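Local coordinates for protein N-alpha-acetyltransferase 35, NatC auxiliary subunit (Saccharomyces cerevisiae, PDB 6YGA) that serves as the auxiliary subunit of the NatC N-terminal acetyltransferase, which acetylates the N-terminal methionine of the L-A virus Gag protein, at residues 53-58 against 284-289; 92-97 against 217-222; 352-355 against 359-362. All blocks are in the same frame, centred on the assembly; numbering follows the deposited sequence.

Interaction 1: 53-58 against 284-289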
loop_
_atom_site.group_PDB
_atom_site.type_symbol
_atom_site.label_atom_id
_atom_site.label_comp_id
_atom_site.label_asym_id
_atom_site.label_seq_id
_atom_site.Cartn_x
_atom_site.Cartn_y
_atom_site.Cartn_z
ATOM N N HIS B 53 7.911 -5.156 19.085
ATOM C CA HIS B 53 8.839 -5.033 17.972
ATOM C C HIS B 53 10.277 -5.124 18.475
ATOM O O HIS B 53 11.137 -4.319 18.093
ATOM C CB HIS B 53 8.599 -3.722 17.220
ATOM C CG HIS B 53 7.207 -3.575 16.685
ATOM N ND1 HIS B 53 6.743 -4.308 15.615
ATOM C CD2 HIS B 53 6.181 -2.776 17.066
ATOM C CE1 HIS B 53 5.491 -3.971 15.361
ATOM N NE2 HIS B 53 5.126 -3.044 16.227
ATOM N N SER B 54 10.548 -6.115 19.326
ATOM C CA SER B 54 11.857 -6.302 19.934
ATOM C C SER B 54 12.582 -7.481 19.301
ATOM O O SER B 54 11.964 -8.466 18.889
ATOM C CB SER B 54 11.744 -6.529 21.448
ATOM O OG SER B 54 10.972 -7.685 21.745
ATOM N N LEU B 55 13.906 -7.364 19.237
ATOM C CA LEU B 55 14.755 -8.462 18.818
ATOM C C LEU B 55 14.913 -9.469 19.956
ATOM O O LEU B 55 14.497 -9.231 21.094
ATOM C CB LEU B 55 16.116 -7.933 18.370
ATOM C CG LEU B 55 16.095 -6.833 17.305
ATOM C CD1 LEU B 55 17.504 -6.323 17.060
ATOM C CD2 LEU B 55 15.470 -7.333 16.008
ATOM N N GLU B 56 15.523 -10.610 19.638
ATOM C CA GLU B 56 15.751 -11.657 20.627
ATOM C C GLU B 56 17.045 -12.391 20.303
ATOM O O GLU B 56 17.227 -12.866 19.177
ATOM C CB GLU B 56 14.579 -12.640 20.673
ATOM C CG GLU B 56 14.525 -13.439 21.961
ATOM C CD GLU B 56 13.167 -14.052 22.217
ATOM O OE1 GLU B 56 12.806 -15.019 21.515
ATOM O OE2 GLU B 56 12.455 -13.557 23.114
ATOM N N VAL B 57 17.932 -12.489 21.296
ATOM C CA VAL B 57 19.233 -13.108 21.079
ATOM C C VAL B 57 19.075 -14.621 20.997
ATOM O O VAL B 57 18.130 -15.203 21.543
ATOM C CB VAL B 57 20.221 -12.711 22.193
ATOM C CG1 VAL B 57 20.406 -11.202 22.220
ATOM C CG2 VAL B 57 19.738 -13.215 23.551
ATOM N N ASN B 58 20.002 -15.264 20.285
ATOM C CA ASN B 58 20.023 -16.719 20.134
ATOM C C ASN B 58 18.743 -17.244 19.482
ATOM O O ASN B 58 18.356 -18.399 19.681
ATOM C CB ASN B 58 20.283 -17.406 21.480
ATOM C CG ASN B 58 21.666 -17.102 22.023
ATOM O OD1 ASN B 58 22.640 -17.068 21.275
ATOM N ND2 ASN B 58 21.755 -16.859 23.328
ATOM N N GLN B 284 18.772 -2.574 14.020
ATOM C CA GLN B 284 17.684 -2.754 14.969
ATOM C C GLN B 284 16.575 -3.646 14.427
ATOM O O GLN B 284 15.516 -3.749 15.052
ATOM C CB GLN B 284 17.103 -1.397 15.376
ATOM C CG GLN B 284 18.111 -0.442 15.997
ATOM C CD GLN B 284 17.455 0.786 16.593
ATOM O OE1 GLN B 284 16.236 0.841 16.748
ATOM N NE2 GLN B 284 18.265 1.783 16.932
ATOM N N PHE B 285 16.793 -4.293 13.289
ATOM C CA PHE B 285 15.787 -5.093 12.612
ATOM C C PHE B 285 16.245 -6.543 12.494
ATOM O O PHE B 285 17.447 -6.827 12.543
ATOM C CB PHE B 285 15.498 -4.524 11.215
ATOM C CG PHE B 285 14.890 -3.150 11.237
ATOM C CD1 PHE B 285 15.690 -2.021 11.315
ATOM C CD2 PHE B 285 13.514 -2.988 11.182
ATOM C CE1 PHE B 285 15.128 -0.757 11.341
ATOM C CE2 PHE B 285 12.947 -1.728 11.204
ATOM C CZ PHE B 285 13.753 -0.611 11.284
ATOM N N PRO B 286 15.315 -7.484 12.346
ATOM C CA PRO B 286 15.702 -8.894 12.168
ATOM C C PRO B 286 16.440 -9.089 10.857
ATOM O O PRO B 286 16.276 -8.294 9.920
ATOM C CB PRO B 286 14.355 -9.636 12.165
ATOM C CG PRO B 286 13.397 -8.702 12.832
ATOM C CD PRO B 286 13.854 -7.326 12.458
ATOM N N PRO B 287 17.267 -10.128 10.752
ATOM C CA PRO B 287 17.986 -10.370 9.497
ATOM C C PRO B 287 17.052 -10.858 8.402
ATOM O O PRO B 287 16.077 -11.568 8.654
ATOM C CB PRO B 287 19.001 -11.450 9.879
ATOM C CG PRO B 287 18.354 -12.179 10.999
ATOM C CD PRO B 287 17.594 -11.135 11.776
ATOM N N ARG B 288 17.369 -10.470 7.166
ATOM C CA ARG B 288 16.598 -10.869 5.997
ATOM C C ARG B 288 17.524 -11.419 4.926
ATOM O O ARG B 288 18.623 -10.897 4.715
ATOM C CB ARG B 288 15.793 -9.698 5.416
ATOM C CG ARG B 288 14.660 -9.217 6.299
ATOM C CD ARG B 288 13.605 -8.495 5.481
ATOM N NE ARG B 288 12.566 -7.909 6.320
ATOM C CZ ARG B 288 11.439 -7.382 5.851
ATOM N NH1 ARG B 288 11.202 -7.377 4.546
ATOM N NH2 ARG B 288 10.548 -6.866 6.686
ATOM N N LYS B 289 17.072 -12.471 4.249
ATOM C CA LYS B 289 17.818 -13.018 3.128
ATOM C C LYS B 289 17.707 -12.092 1.919
ATOM O O LYS B 289 16.782 -11.285 1.804
ATOM C CB LYS B 289 17.307 -14.412 2.765
ATOM C CG LYS B 289 17.491 -15.455 3.854
ATOM C CD LYS B 289 18.958 -15.622 4.220
ATOM C CE LYS B 289 19.238 -17.023 4.741
ATOM N NZ LYS B 289 18.992 -18.040 3.683
#
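L55 points its isobutyl group at the backbone of Q284, F285 and P286, and both of its methyl branches find partners there. Both touch the same carbonyl oxygen, L55 CD2 at 3.7 Å and L55 CD1 at 3.8 Å from Q284 O. Of the two, CD2 alone also reaches the peptide link into the proline, where L55 CD2 lies 3.7 Å from P286 N and equally far from F285 C. CG sits beside the backbone N and anti to the carbonyl carbon (chi1 -53°), which, with CB directed toward the loop, puts the forked end on its backbone. P286 answers with the CD and CG methylenes of its ring, P286 CD at 3.9 Å and P286 CG at 4.0 Å from L55 CD2. No hydrogen bond crosses the contact, and the closest CA pair, L55 and P286, is 6.7 Å apart; the evidence is for one aliphatic side chain packed on a loop, not for strand pairing between the two segments.

The pairing of strand 55-56 is made with another subunit. L55 and E56 join a parallel beta ladder with a strand of N-alpha-acetyltransferase 38, while E56 OE1 forms a salt bridge with K20 of N-alpha-acetyltransferase 30, so this short strand meets both partners of the heterotrimer. On the loop side, the CB of F285 points away from 53-58, and its ring packs on N180. P286 also leans on L62 of its own chain, and R288 N donates to Q278 OE1, linking the loop back to helix 276-280.

Interaction 2: 92-97 against 217-222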
loop_
_atom_site.group_PDB
_atom_site.type_symbol
_atom_site.label_atom_id
_atom_site.label_comp_id
_atom_site.label_asym_id
_atom_site.label_seq_id
_atom_site.Cartn_x
_atom_site.Cartn_y
_atom_site.Cartn_z
ATOM N N ILE B 92 30.295 -6.508 -11.114
ATOM C CA ILE B 92 29.944 -5.768 -9.904
ATOM C C ILE B 92 28.965 -4.646 -10.232
ATOM O O ILE B 92 27.934 -4.485 -9.569
ATOM C CB ILE B 92 31.216 -5.229 -9.223
ATOM C CG1 ILE B 92 32.013 -6.362 -8.574
ATOM C CG2 ILE B 92 30.874 -4.184 -8.177
ATOM C CD1 ILE B 92 33.337 -5.911 -7.987
ATOM N N ALA B 93 29.271 -3.857 -11.265
ATOM C CA ALA B 93 28.390 -2.753 -11.631
ATOM C C ALA B 93 27.030 -3.263 -12.092
ATOM O O ALA B 93 25.997 -2.664 -11.778
ATOM C CB ALA B 93 29.040 -1.897 -12.716
ATOM N N ASP B 94 27.011 -4.372 -12.833
ATOM C CA ASP B 94 25.747 -4.911 -13.322
ATOM C C ASP B 94 24.831 -5.315 -12.175
ATOM O O ASP B 94 23.648 -4.957 -12.156
ATOM C CB ASP B 94 26.006 -6.100 -14.242
ATOM C CG ASP B 94 24.776 -6.951 -14.443
ATOM O OD1 ASP B 94 23.795 -6.448 -15.027
ATOM O OD2 ASP B 94 24.789 -8.123 -14.013
ATOM N N ARG B 95 25.358 -6.072 -11.209
ATOM C CA ARG B 95 24.525 -6.528 -10.102
ATOM C C ARG B 95 24.044 -5.356 -9.257
ATOM O O ARG B 95 22.917 -5.371 -8.746
ATOM C CB ARG B 95 25.289 -7.539 -9.249
ATOM C CG ARG B 95 24.582 -7.903 -7.956
ATOM C CD ARG B 95 24.965 -9.288 -7.478
ATOM N NE ARG B 95 24.306 -9.606 -6.217
ATOM C CZ ARG B 95 24.287 -10.814 -5.663
ATOM N NH1 ARG B 95 24.892 -11.831 -6.259
ATOM N NH2 ARG B 95 23.659 -11.003 -4.511
ATOM N N LEU B 96 24.878 -4.327 -9.105
ATOM C CA LEU B 96 24.460 -3.150 -8.352
ATOM C C LEU B 96 23.278 -2.457 -9.021
ATOM O O LEU B 96 22.341 -2.023 -8.341
ATOM C CB LEU B 96 25.635 -2.187 -8.191
ATOM C CG LEU B 96 25.326 -0.877 -7.465
ATOM C CD1 LEU B 96 24.907 -1.135 -6.025
ATOM C CD2 LEU B 96 26.522 0.056 -7.523
ATOM N N LEU B 97 23.297 -2.350 -10.353
ATOM C CA LEU B 97 22.171 -1.748 -11.060
ATOM C C LEU B 97 20.914 -2.599 -10.929
ATOM O O LEU B 97 19.810 -2.062 -10.779
ATOM C CB LEU B 97 22.515 -1.533 -12.533
ATOM C CG LEU B 97 23.380 -0.313 -12.851
ATOM C CD1 LEU B 97 23.466 -0.082 -14.353
ATOM C CD2 LEU B 97 22.831 0.918 -12.148
ATOM N N LEU B 217 33.406 -4.945 -22.085
ATOM C CA LEU B 217 33.681 -3.515 -22.165
ATOM C C LEU B 217 32.457 -2.745 -22.641
ATOM O O LEU B 217 32.138 -1.680 -22.099
ATOM C CB LEU B 217 34.868 -3.256 -23.090
ATOM C CG LEU B 217 35.287 -1.794 -23.223
ATOM C CD1 LEU B 217 35.900 -1.288 -21.925
ATOM C CD2 LEU B 217 36.251 -1.629 -24.382
ATOM N N THR B 218 31.760 -3.267 -23.654
ATOM C CA THR B 218 30.521 -2.638 -24.102
ATOM C C THR B 218 29.504 -2.571 -22.970
ATOM O O THR B 218 28.825 -1.554 -22.791
ATOM C CB THR B 218 29.942 -3.402 -25.294
ATOM O OG1 THR B 218 30.975 -3.649 -26.257
ATOM C CG2 THR B 218 28.830 -2.604 -25.952
HETATM N N MSE B 219 29.392 -3.645 -22.193
HETATM C CA MSE B 219 28.517 -3.682 -21.024
HETATM C C MSE B 219 28.817 -2.550 -20.047
HETATM O O MSE B 219 27.910 -1.857 -19.583
HETATM C CB MSE B 219 28.656 -5.022 -20.307
HETATM C CG MSE B 219 27.679 -6.084 -20.764
HETATM SE SE MSE B 219 25.989 -5.958 -19.806
HETATM C CE MSE B 219 26.626 -6.468 -18.026
ATOM N N LEU B 220 30.104 -2.377 -19.736
ATOM C CA LEU B 220 30.501 -1.372 -18.758
ATOM C C LEU B 220 30.247 0.038 -19.279
ATOM O O LEU B 220 29.884 0.933 -18.507
ATOM C CB LEU B 220 31.971 -1.562 -18.385
ATOM C CG LEU B 220 32.443 -0.881 -17.102
ATOM C CD1 LEU B 220 31.517 -1.235 -15.952
ATOM C CD2 LEU B 220 33.877 -1.287 -16.781
ATOM N N LYS B 221 30.430 0.257 -20.584
ATOM C CA LYS B 221 30.107 1.555 -21.168
ATOM C C LYS B 221 28.620 1.864 -21.033
ATOM O O LYS B 221 28.240 2.986 -20.677
ATOM C CB LYS B 221 30.531 1.593 -22.636
ATOM C CG LYS B 221 32.029 1.433 -22.872
ATOM C CD LYS B 221 32.359 1.509 -24.357
ATOM C CE LYS B 221 31.919 2.838 -24.956
ATOM N NZ LYS B 221 32.070 2.862 -26.438
ATOM N N HIS B 222 27.759 0.881 -21.309
ATOM C CA HIS B 222 26.322 1.117 -21.195
ATOM C C HIS B 222 25.906 1.299 -19.741
ATOM O O HIS B 222 25.043 2.130 -19.437
ATOM C CB HIS B 222 25.537 -0.028 -21.833
ATOM C CG HIS B 222 25.466 0.041 -23.328
ATOM N ND1 HIS B 222 26.068 -0.892 -24.144
ATOM C CD2 HIS B 222 24.859 0.927 -24.154
ATOM C CE1 HIS B 222 25.839 -0.581 -25.409
ATOM N NE2 HIS B 222 25.109 0.518 -25.442
#
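M219, a selenomethionine in this crystal, lays its terminal methyl against the carboxylate arm of D94. M219 CE is 3.9 Å from D94 CB and 4.1 Å from both D94 CG and D94 OD1, so the methyl meets the root of the aspartate and one of its oxygens. This is helix-helix packing within an all-helical part of the fold: helix 85-104 contributes A93 and D94, and helix 215-231 contributes M219 and L220. All four residues are buried.

The torsions explain how the two side chains meet. M219 bends twice, at chi2 (-86°) and chi3 (-67°), and the folded chain brings CE to the aspartate. With CG anti to the backbone N (chi1 163°), D94 offers CB, CG and OD1 together to that methyl, and the two side chains run obliquely to one another. The carboxylate is not left to the methyl group: OD1 is hydrogen-bonded to Y297 and OD2 forms a salt bridge with R98, which would be expected to favour the charged form of this buried acid.

Around the pair, I223 of helix 215-231 packs on A93, D94 and L97, while M219 also touches V257 and I260 of helix 245-260 and L220 reaches V147 of helix 142-167. The interface is therefore shared by four helices. No hydrogen bond spans the two segments, and the closest CA atoms, those of A93 and L220, are 7.6 Å apart. At that point the small methyl of alanine faces a single branch of the leucine, with A93 CB 4.1 Å from L220 CD1.

Interaction 3: 352-355 against 359-362. With EDO (1,2-ethanediol), chain C.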
loop_
_atom_site.group_PDB
_atom_site.type_symbol
_atom_site.label_atom_id
_atom_site.label_comp_id
_atom_site.label_asym_id
_atom_site.label_seq_id
_atom_site.Cartn_x
_atom_site.Cartn_y
_atom_site.Cartn_z
ATOM N N ARG B 352 4.635 27.596 -4.266
ATOM C CA ARG B 352 3.213 27.492 -3.943
ATOM C C ARG B 352 2.348 27.791 -5.167
ATOM O O ARG B 352 1.356 28.520 -5.094
ATOM C CB ARG B 352 2.845 28.405 -2.771
ATOM C CG ARG B 352 3.577 28.074 -1.480
ATOM C CD ARG B 352 2.983 28.806 -0.285
ATOM N NE ARG B 352 1.743 28.191 0.183
ATOM C CZ ARG B 352 0.523 28.637 -0.105
ATOM N NH1 ARG B 352 0.366 29.713 -0.866
ATOM N NH2 ARG B 352 -0.543 28.008 0.372
ATOM N N THR B 353 2.744 27.234 -6.308
ATOM C CA THR B 353 1.985 27.333 -7.543
ATOM C C THR B 353 1.723 25.937 -8.090
ATOM O O THR B 353 2.405 24.970 -7.740
ATOM C CB THR B 353 2.718 28.167 -8.607
ATOM O OG1 THR B 353 3.888 27.466 -9.045
ATOM C CG2 THR B 353 3.121 29.525 -8.050
ATOM N N VAL B 354 0.719 25.839 -8.951
ATOM C CA VAL B 354 0.424 24.609 -9.674
ATOM C C VAL B 354 1.078 24.719 -11.042
ATOM O O VAL B 354 0.718 25.593 -11.840
ATOM C CB VAL B 354 -1.089 24.371 -9.794
ATOM C CG1 VAL B 354 -1.368 23.127 -10.619
ATOM C CG2 VAL B 354 -1.710 24.245 -8.416
ATOM N N LEU B 355 2.061 23.853 -11.298
ATOM C CA LEU B 355 2.786 23.793 -12.567
ATOM C C LEU B 355 3.477 25.108 -12.912
ATOM O O LEU B 355 3.780 25.361 -14.081
ATOM C CB LEU B 355 1.859 23.375 -13.714
ATOM C CG LEU B 355 1.244 21.983 -13.585
ATOM C CD1 LEU B 355 0.240 21.738 -14.700
ATOM C CD2 LEU B 355 2.343 20.935 -13.605
ATOM N N SER B 359 -1.870 29.994 -9.057
ATOM C CA SER B 359 -1.875 29.816 -7.618
ATOM C C SER B 359 -2.885 28.730 -7.249
ATOM O O SER B 359 -3.586 28.180 -8.106
ATOM C CB SER B 359 -2.182 31.143 -6.926
ATOM O OG SER B 359 -3.490 31.592 -7.234
ATOM N N TYR B 360 -2.971 28.408 -5.957
ATOM C CA TYR B 360 -3.872 27.335 -5.546
ATOM C C TYR B 360 -5.328 27.729 -5.759
ATOM O O TYR B 360 -6.133 26.923 -6.244
ATOM C CB TYR B 360 -3.633 26.952 -4.085
ATOM C CG TYR B 360 -2.275 26.337 -3.803
ATOM C CD1 TYR B 360 -1.410 26.002 -4.838
ATOM C CD2 TYR B 360 -1.863 26.087 -2.500
ATOM C CE1 TYR B 360 -0.171 25.446 -4.584
ATOM C CE2 TYR B 360 -0.626 25.529 -2.237
ATOM C CZ TYR B 360 0.216 25.211 -3.283
ATOM O OH TYR B 360 1.448 24.657 -3.026
ATOM N N THR B 361 -5.686 28.970 -5.414
ATOM C CA THR B 361 -7.072 29.401 -5.568
ATOM C C THR B 361 -7.428 29.611 -7.037
ATOM O O THR B 361 -8.538 29.273 -7.464
ATOM C CB THR B 361 -7.330 30.671 -4.755
ATOM O OG1 THR B 361 -6.512 31.741 -5.247
ATOM C CG2 THR B 361 -7.017 30.430 -3.285
ATOM N N GLN B 362 -6.501 30.160 -7.828
ATOM C CA GLN B 362 -6.746 30.288 -9.262
ATOM C C GLN B 362 -6.987 28.926 -9.900
ATOM O O GLN B 362 -7.879 28.773 -10.742
ATOM C CB GLN B 362 -5.569 30.987 -9.941
ATOM C CG GLN B 362 -5.447 32.465 -9.630
ATOM C CD GLN B 362 -4.226 33.082 -10.275
ATOM O OE1 GLN B 362 -3.395 32.382 -10.856
ATOM N NE2 GLN B 362 -4.108 34.401 -10.178
HETATM C C1 EDO C . -10.492 30.825 -12.817
HETATM O O1 EDO C . -9.096 31.150 -12.810
HETATM C C2 EDO C . -11.317 31.986 -13.359
HETATM O O2 EDO C . -12.689 31.774 -13.013
#
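The guanidinium of R352 and the phenol ring of Y360 meet at an angle: their planes are 55° apart, so this is not a parallel stack. Y360 CE2 lies over one face of the R352 guanidinium, 3.6 Å above its plane and displaced toward the rim. Within the guanidinium, R352 NH2 is nearest, 3.6 Å from Y360 CE2, and CZ follows behind it. A bend in the arginine chain at chi3 (77°) folds the guanidinium back to the ring, and the two side chains cross at about a right angle.

The tyrosine also meets the backbone of 352-353. Y360 OH is 3.5 Å from R352 CA, and Y360 CE1 stands at the same distance, 3.5 Å, from R352 O, although that oxygen approaches the ring obliquely. T353 N is likewise oblique to the ring, as is V354 CG2, which lies 4.0 Å from Y360 CD1. No hydrogen bond links the two segments, so packing joins them.

S359 and Q362 form a capping box at the start of helix 360-372. S359 is the N-cap residue, its OG accepting from Q362 N, while Q362 OE1 accepts from S359 N; both bonds are long and weak. An ethanediol, probably from the crystallisation liquor, makes a weak hydrogen bond to Q362 O.

The contact folds the loop between helices 337-347 and 360-372 against the start of the second, in a part of the chain that belongs to the NAA35-like TPR-repeat family. V354 and Y360 both pack on L396 of helix 386-402, and V354 also touches F347 at the end of helix 337-347.

How the interactions relate
From the N terminus, strand 55-56 opens the long excursion that interaction 1 closes at loop 284-289, with 225 residues between its segments. Interaction 2 opens and closes within that excursion, bringing helix 85-104 against helix 215-231, so the two contacts nest without crossing. Their nearest atoms are about 9 Å apart, although their centres are 34 Å apart. Only after both have closed does interaction 3 begin, a local closure with three residues between its segments, joining the loop after helix 337-347 to the start of helix 360-372. Its centre lies 47 Å from that of interaction 1 and 43 Å from that of interaction 2.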